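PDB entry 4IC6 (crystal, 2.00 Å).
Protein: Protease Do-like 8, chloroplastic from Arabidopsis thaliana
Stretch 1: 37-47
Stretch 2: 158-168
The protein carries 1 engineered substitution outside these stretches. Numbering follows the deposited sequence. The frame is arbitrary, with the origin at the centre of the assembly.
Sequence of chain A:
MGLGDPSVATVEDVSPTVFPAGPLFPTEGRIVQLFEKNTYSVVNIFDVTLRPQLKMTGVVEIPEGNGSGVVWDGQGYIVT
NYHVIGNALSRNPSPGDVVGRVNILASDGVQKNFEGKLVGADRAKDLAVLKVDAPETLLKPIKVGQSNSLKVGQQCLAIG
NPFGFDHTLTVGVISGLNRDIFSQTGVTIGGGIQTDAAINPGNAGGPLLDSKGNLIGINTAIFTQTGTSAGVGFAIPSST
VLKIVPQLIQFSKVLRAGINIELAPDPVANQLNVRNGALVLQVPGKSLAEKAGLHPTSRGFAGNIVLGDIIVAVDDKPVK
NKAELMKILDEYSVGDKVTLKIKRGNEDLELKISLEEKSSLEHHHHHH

Stretch 1 (37-47) KNTYSVVNIFD
Stretch 2 158-168: AIGNPFGFDHT

Residues 37-47 leave a helix through a type I turn, Thr39 to Val42, closed by Val42 N to Thr39 O at 3.0 Å, and run on as an extended strand from Val42 to Asp47. Residues 158-168 finish a strand at Gly160, loop through Asn161 to His167, and return so that Gly160 and Thr168 pair through N to O bonds in both directions: Gly160 N to Thr168 O is 3.2 Å and Thr168 N to Gly160 O 2.9 Å. In register, Thr39 CA lies 6.6 Å from His167 CA and Asn44 CA 5.0 Å from Gly164 CA. Gly164 has phi/psi 82/13, where a CB would jam against the preceding carbonyl; it would also point at Asn44, so glycine suits both backbone and contact.

The polar centre is Val42 O, which accepts two hydrogen bonds: from His167 NE2 (2.9 Å, 158°) and from Asn161 ND2 (3.2 Å, 162°). His167, chi1 m and chi2 73°, offers its ring edge to that carbonyl and one face to Thr39, whose CB stands 3.9 Å from the ring centroid of His167, almost on the normal. Thr39, chi1 p, thus supplies a compact aliphatic cover. Asn161, chi1 t and chi2 1°, also steadies its own loop, with a weak bond from Gly164 N to Asn161 OD1 at 3.1 Å.

Beside this centre lies an apolar patch. Val42, chi1 t, points toward the loop and is buried, its CG2 3.7 Å from Ile159 CG2; Ile159, m then t, also reaches Asn38, its CD1 3.9 Å from Asn38 CB. Val43 and Ile45 point away, the alternation expected of a strand. Asn44, chi1 t, meets loop backbone instead, its CA 3.3 Å from Asn161 O. Phe46, chi1 m, starts sideways but brings CZ to 3.4 Å from Phe163 O, which lies at the ring edge. The contact buries 501 Å².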

ATOM      1  N   LYS A  37      14.432  38.445  -6.800  1.00 41.85           N
ATOM      2  CA  LYS A  37      14.703  38.951  -8.139  1.00 44.22           C
ATOM      3  C   LYS A  37      14.018  38.090  -9.203  1.00 44.73           C
ATOM      4  O   LYS A  37      13.484  38.607 -10.191  1.00 47.25           O
ATOM      5  CB  LYS A  37      16.214  38.992  -8.370  1.00 50.46           C
ATOM      6  CG  LYS A  37      16.635  39.396  -9.759  1.00 58.30           C
ATOM      7  CD  LYS A  37      18.148  39.592  -9.824  1.00 62.83           C
ATOM      8  CE  LYS A  37      18.596  39.980 -11.227  1.00 66.08           C
ATOM      9  NZ  LYS A  37      18.154  38.968 -12.226  1.00 66.94           N
ATOM     10  N   ASN A  38      14.009  36.776  -8.995  1.00 41.63           N
ATOM     11  CA  ASN A  38      13.487  35.860 -10.017  1.00 38.86           C
ATOM     12  C   ASN A  38      12.006  35.487  -9.915  1.00 37.78           C
ATOM     13  O   ASN A  38      11.449  34.872 -10.829  1.00 38.98           O
ATOM     14  CB  ASN A  38      14.375  34.619 -10.131  1.00 36.76           C
ATOM     15  CG  ASN A  38      15.686  34.927 -10.824  1.00 41.27           C
ATOM     16  OD1 ASN A  38      15.746  34.996 -12.053  1.00 46.62           O
ATOM     17  ND2 ASN A  38      16.733  35.160 -10.039  1.00 36.29           N
ATOM     18  N   THR A  39      11.363  35.862  -8.813  1.00 38.47           N
ATOM     19  CA  THR A  39       9.926  35.639  -8.692  1.00 40.21           C
ATOM     20  C   THR A  39       9.202  36.133  -9.944  1.00 40.84           C
ATOM     21  O   THR A  39       8.316  35.454 -10.465  1.00 41.16           O
ATOM     22  CB  THR A  39       9.337  36.327  -7.448  1.00 41.87           C
ATOM     23  OG1 THR A  39       9.807  37.674  -7.396  1.00 39.38           O
ATOM     24  CG2 THR A  39       9.765  35.599  -6.175  1.00 43.47           C
ATOM     25  N   TYR A  40       9.590  37.305 -10.442  1.00 41.52           N
ATOM     26  CA  TYR A  40       8.870  37.926 -11.573  1.00 43.01           C
ATOM     27  C   TYR A  40       8.865  37.112 -12.856  1.00 41.26           C
ATOM     28  O   TYR A  40       7.937  37.217 -13.660  1.00 40.52           O
ATOM     29  CB  TYR A  40       9.418  39.325 -11.858  1.00 43.85           C
ATOM     30  CG  TYR A  40       9.366  40.173 -10.629  1.00 47.06           C
ATOM     31  CD1 TYR A  40      10.431  40.206  -9.750  1.00 47.26           C
ATOM     32  CD2 TYR A  40       8.230  40.901 -10.318  1.00 47.03           C
ATOM     33  CE1 TYR A  40      10.379  40.959  -8.603  1.00 50.98           C
ATOM     34  CE2 TYR A  40       8.167  41.656  -9.173  1.00 49.91           C
ATOM     35  CZ  TYR A  40       9.247  41.686  -8.321  1.00 52.53           C
ATOM     36  OH  TYR A  40       9.197  42.440  -7.174  1.00 56.35           O
ATOM     37  N   SER A  41       9.907  36.313 -13.048  1.00 40.52           N
ATOM     38  CA  SER A  41      10.061  35.529 -14.264  1.00 38.72           C
ATOM     39  C   SER A  41       9.365  34.178 -14.165  1.00 40.76           C
ATOM     40  O   SER A  41       9.282  33.427 -15.143  1.00 37.95           O
ATOM     41  CB  SER A  41      11.540  35.285 -14.544  1.00 38.09           C
ATOM     42  OG  SER A  41      12.264  36.496 -14.594  1.00 42.26           O
ATOM     43  N   VAL A  42       8.911  33.845 -12.966  1.00 43.19           N
ATOM     44  CA  VAL A  42       8.300  32.547 -12.725  1.00 38.79           C
ATOM     45  C   VAL A  42       6.783  32.721 -12.639  1.00 37.20           C
ATOM     46  O   VAL A  42       6.257  33.305 -11.680  1.00 34.26           O
ATOM     47  CB  VAL A  42       8.860  31.889 -11.462  1.00 37.32           C
ATOM     48  CG1 VAL A  42       8.281  30.490 -11.316  1.00 38.30           C
ATOM     49  CG2 VAL A  42      10.387  31.805 -11.538  1.00 37.17           C
ATOM     50  N   VAL A  43       6.091  32.237 -13.664  1.00 35.27           N
ATOM     51  CA  VAL A  43       4.648  32.437 -13.759  1.00 38.69           C
ATOM     52  C   VAL A  43       3.895  31.227 -13.231  1.00 37.60           C
ATOM     53  O   VAL A  43       4.480  30.166 -13.009  1.00 34.94           O
ATOM     54  CB  VAL A  43       4.179  32.726 -15.206  1.00 38.73           C
ATOM     55  CG1 VAL A  43       4.875  33.952 -15.767  1.00 40.10           C
ATOM     56  CG2 VAL A  43       4.407  31.516 -16.110  1.00 40.10           C
ATOM     57  N   ASN A  44       2.598  31.405 -13.025  1.00 34.98           N
ATOM     58  CA  ASN A  44       1.704  30.311 -12.668  1.00 37.51           C
ATOM     59  C   ASN A  44       0.810  29.931 -13.853  1.00 40.55           C
ATOM     60  O   ASN A  44       0.247  30.800 -14.525  1.00 43.66           O
ATOM     61  CB  ASN A  44       0.851  30.695 -11.450  1.00 39.23           C
ATOM     62  CG  ASN A  44      -0.334  29.782 -11.261  1.00 39.36           C
ATOM     63  OD1 ASN A  44      -0.197  28.634 -10.825  1.00 42.50           O
ATOM     64  ND2 ASN A  44      -1.518  30.289 -11.580  1.00 37.33           N
ATOM     65  N   ILE A  45       0.690  28.630 -14.107  1.00 41.13           N
ATOM     66  CA  ILE A  45      -0.138  28.133 -15.202  1.00 40.77           C
ATOM     67  C   ILE A  45      -1.194  27.151 -14.691  1.00 41.83           C
ATOM     68  O   ILE A  45      -0.860  26.122 -14.083  1.00 40.49           O
ATOM     69  CB  ILE A  45       0.721  27.400 -16.267  1.00 48.08           C
ATOM     70  CG1 ILE A  45       1.791  28.337 -16.830  1.00 48.54           C
ATOM     71  CG2 ILE A  45      -0.164  26.832 -17.378  1.00 46.76           C
ATOM     72  CD1 ILE A  45       2.877  27.643 -17.645  1.00 44.62           C
ATOM     73  N   PHE A  46      -2.462  27.487 -14.920  1.00 42.96           N
ATOM     74  CA  PHE A  46      -3.567  26.561 -14.703  1.00 45.41           C
ATOM     75  C   PHE A  46      -4.090  26.038 -16.045  1.00 46.52           C
ATOM     76  O   PHE A  46      -4.441  26.824 -16.924  1.00 49.09           O
ATOM     77  CB  PHE A  46      -4.704  27.224 -13.911  1.00 48.10           C
ATOM     78  CG  PHE A  46      -4.380  27.455 -12.453  1.00 51.86           C
ATOM     79  CD1 PHE A  46      -4.150  26.385 -11.598  1.00 53.08           C
ATOM     80  CD2 PHE A  46      -4.310  28.741 -11.936  1.00 50.52           C
ATOM     81  CE1 PHE A  46      -3.855  26.593 -10.255  1.00 50.52           C
ATOM     82  CE2 PHE A  46      -4.023  28.956 -10.593  1.00 51.23           C
ATOM     83  CZ  PHE A  46      -3.793  27.881  -9.755  1.00 50.16           C
ATOM     84  N   ASP A  47      -4.127  24.712 -16.201  1.00 45.75           N
ATOM     85  CA  ASP A  47      -4.729  24.071 -17.376  1.00 46.27           C
ATOM     86  C   ASP A  47      -6.225  24.386 -17.387  1.00 46.28           C
ATOM     87  O   ASP A  47      -6.948  24.045 -16.439  1.00 43.37           O
ATOM     88  CB  ASP A  47      -4.505  22.553 -17.320  1.00 49.77           C
ATOM     89  CG  ASP A  47      -4.995  21.824 -18.573  1.00 51.77           C
ATOM     90  OD1 ASP A  47      -6.054  22.197 -19.139  1.00 54.18           O
ATOM     91  OD2 ASP A  47      -4.326  20.852 -18.988  1.00 47.60           O
ATOM     92  N   ALA A 158      15.469  25.851  -7.022  1.00 27.51           N
ATOM     93  CA  ALA A 158      14.285  25.492  -7.785  1.00 23.90           C
ATOM     94  C   ALA A 158      13.139  26.397  -7.321  1.00 29.49           C
ATOM     95  O   ALA A 158      12.778  26.387  -6.134  1.00 31.92           O
ATOM     96  CB  ALA A 158      13.942  24.013  -7.550  1.00 25.56           C
ATOM     97  N   ILE A 159      12.602  27.197  -8.239  1.00 29.29           N
ATOM     98  CA  ILE A 159      11.567  28.171  -7.907  1.00 28.05           C
ATOM     99  C   ILE A 159      10.256  27.723  -8.552  1.00 30.55           C
ATOM    100  O   ILE A 159      10.246  27.211  -9.671  1.00 31.20           O
ATOM    101  CB  ILE A 159      11.970  29.601  -8.369  1.00 30.68           C
ATOM    102  CG1 ILE A 159      13.314  29.993  -7.746  1.00 32.89           C
ATOM    103  CG2 ILE A 159      10.890  30.626  -8.041  1.00 28.45           C
ATOM    104  CD1 ILE A 159      13.741  31.432  -7.986  1.00 37.15           C
ATOM    105  N   GLY A 160       9.154  27.894  -7.828  1.00 30.67           N
ATOM    106  CA  GLY A 160       7.833  27.625  -8.364  1.00 26.03           C
ATOM    107  C   GLY A 160       6.855  28.750  -8.088  1.00 31.00           C
ATOM    108  O   GLY A 160       7.064  29.584  -7.211  1.00 33.09           O
ATOM    109  N   ASN A 161       5.780  28.780  -8.860  1.00 32.84           N
ATOM    110  CA  ASN A 161       4.655  29.665  -8.594  1.00 33.56           C
ATOM    111  C   ASN A 161       3.452  28.784  -8.866  1.00 34.85           C
ATOM    112  O   ASN A 161       2.839  28.865  -9.928  1.00 37.80           O
ATOM    113  CB  ASN A 161       4.714  30.868  -9.531  1.00 36.34           C
ATOM    114  CG  ASN A 161       3.511  31.792  -9.400  1.00 40.47           C
ATOM    115  OD1 ASN A 161       2.602  31.572  -8.584  1.00 38.31           O
ATOM    116  ND2 ASN A 161       3.506  32.849 -10.210  1.00 44.77           N
ATOM    117  N   PRO A 162       3.153  27.876  -7.926  1.00 35.42           N
ATOM    118  CA  PRO A 162       2.231  26.776  -8.237  1.00 35.64           C
ATOM    119  C   PRO A 162       0.756  27.163  -8.222  1.00 38.72           C
ATOM    120  O   PRO A 162      -0.032  26.492  -8.894  1.00 38.90           O
ATOM    121  CB  PRO A 162       2.516  25.755  -7.131  1.00 36.71           C
ATOM    122  CG  PRO A 162       3.041  26.602  -5.963  1.00 38.09           C
ATOM    123  CD  PRO A 162       3.832  27.700  -6.624  1.00 39.25           C
ATOM    124  N   PHE A 163       0.387  28.208  -7.490  1.00 40.62           N
ATOM    125  CA  PHE A 163      -1.037  28.575  -7.401  1.00 44.62           C
ATOM    126  C   PHE A 163      -1.365  30.011  -7.799  1.00 43.92           C
ATOM    127  O   PHE A 163      -2.535  30.413  -7.802  1.00 41.98           O
ATOM    128  CB  PHE A 163      -1.582  28.258  -6.008  1.00 45.10           C
ATOM    129  CG  PHE A 163      -1.316  26.844  -5.574  1.00 48.68           C
ATOM    130  CD1 PHE A 163      -1.852  25.778  -6.284  1.00 49.65           C
ATOM    131  CD2 PHE A 163      -0.524  26.576  -4.465  1.00 48.11           C
ATOM    132  CE1 PHE A 163      -1.607  24.467  -5.892  1.00 51.03           C
ATOM    133  CE2 PHE A 163      -0.283  25.271  -4.066  1.00 49.29           C
ATOM    134  CZ  PHE A 163      -0.829  24.215  -4.784  1.00 48.80           C
ATOM    135  N   GLY A 164      -0.350  30.784  -8.154  1.00 42.94           N
ATOM    136  CA  GLY A 164      -0.596  32.121  -8.654  1.00 44.75           C
ATOM    137  C   GLY A 164      -0.805  33.149  -7.564  1.00 46.39           C
ATOM    138  O   GLY A 164      -1.257  34.257  -7.846  1.00 45.74           O
ATOM    139  N   PHE A 165      -0.477  32.807  -6.320  1.00 42.83           N
ATOM    140  CA  PHE A 165      -0.591  33.801  -5.257  1.00 44.91           C
ATOM    141  C   PHE A 165       0.711  34.012  -4.474  1.00 42.01           C
ATOM    142  O   PHE A 165       0.816  34.930  -3.671  1.00 41.49           O
ATOM    143  CB  PHE A 165      -1.770  33.492  -4.327  1.00 50.19           C
ATOM    144  CG  PHE A 165      -1.589  32.250  -3.511  1.00 50.75           C
ATOM    145  CD1 PHE A 165      -0.890  32.283  -2.314  1.00 53.40           C
ATOM    146  CD2 PHE A 165      -2.122  31.044  -3.936  1.00 52.34           C
ATOM    147  CE1 PHE A 165      -0.720  31.134  -1.557  1.00 52.57           C
ATOM    148  CE2 PHE A 165      -1.959  29.891  -3.181  1.00 48.62           C
ATOM    149  CZ  PHE A 165      -1.259  29.940  -1.989  1.00 51.26           C
ATOM    150  N   ASP A 166       1.711  33.171  -4.713  1.00 37.04           N
ATOM    151  CA  ASP A 166       3.014  33.387  -4.096  1.00 38.43           C
ATOM    152  C   ASP A 166       4.080  32.607  -4.853  1.00 40.58           C
ATOM    153  O   ASP A 166       3.835  32.144  -5.967  1.00 42.19           O
ATOM    154  CB  ASP A 166       2.992  32.952  -2.633  1.00 43.05           C
ATOM    155  CG  ASP A 166       2.850  31.449  -2.475  1.00 42.77           C
ATOM    156  OD1 ASP A 166       2.901  30.732  -3.508  1.00 37.25           O
ATOM    157  OD2 ASP A 166       2.701  30.981  -1.318  1.00 40.84           O
ATOM    158  N   HIS A 167       5.257  32.448  -4.248  1.00 37.19           N
ATOM    159  CA  HIS A 167       6.307  31.634  -4.851  1.00 36.15           C
ATOM    160  C   HIS A 167       6.934  30.690  -3.833  1.00 35.90           C
ATOM    161  O   HIS A 167       6.856  30.926  -2.621  1.00 35.55           O
ATOM    162  CB  HIS A 167       7.382  32.516  -5.500  1.00 36.38           C
ATOM    163  CG  HIS A 167       6.947  33.149  -6.785  1.00 41.63           C
ATOM    164  ND1 HIS A 167       6.047  34.195  -6.835  1.00 44.57           N
ATOM    165  CD2 HIS A 167       7.276  32.873  -8.067  1.00 38.20           C
ATOM    166  CE1 HIS A 167       5.846  34.539  -8.094  1.00 43.37           C
ATOM    167  NE2 HIS A 167       6.580  33.754  -8.862  1.00 41.15           N
ATOM    168  N   THR A 168       7.565  29.632  -4.336  1.00 33.00           N
ATOM    169  CA  THR A 168       8.197  28.620  -3.492  1.00 31.46           C
ATOM    170  C   THR A 168       9.656  28.510  -3.838  1.00 29.44           C
ATOM    171  O   THR A 168      10.050  28.830  -4.950  1.00 28.24           O
ATOM    172  CB  THR A 168       7.585  27.225  -3.727  1.00 29.76           C
ATOM    173  OG1 THR A 168       7.808  26.833  -5.088  1.00 31.04           O
ATOM    174  CG2 THR A 168       6.085  27.248  -3.483  1.00 34.52           C
TER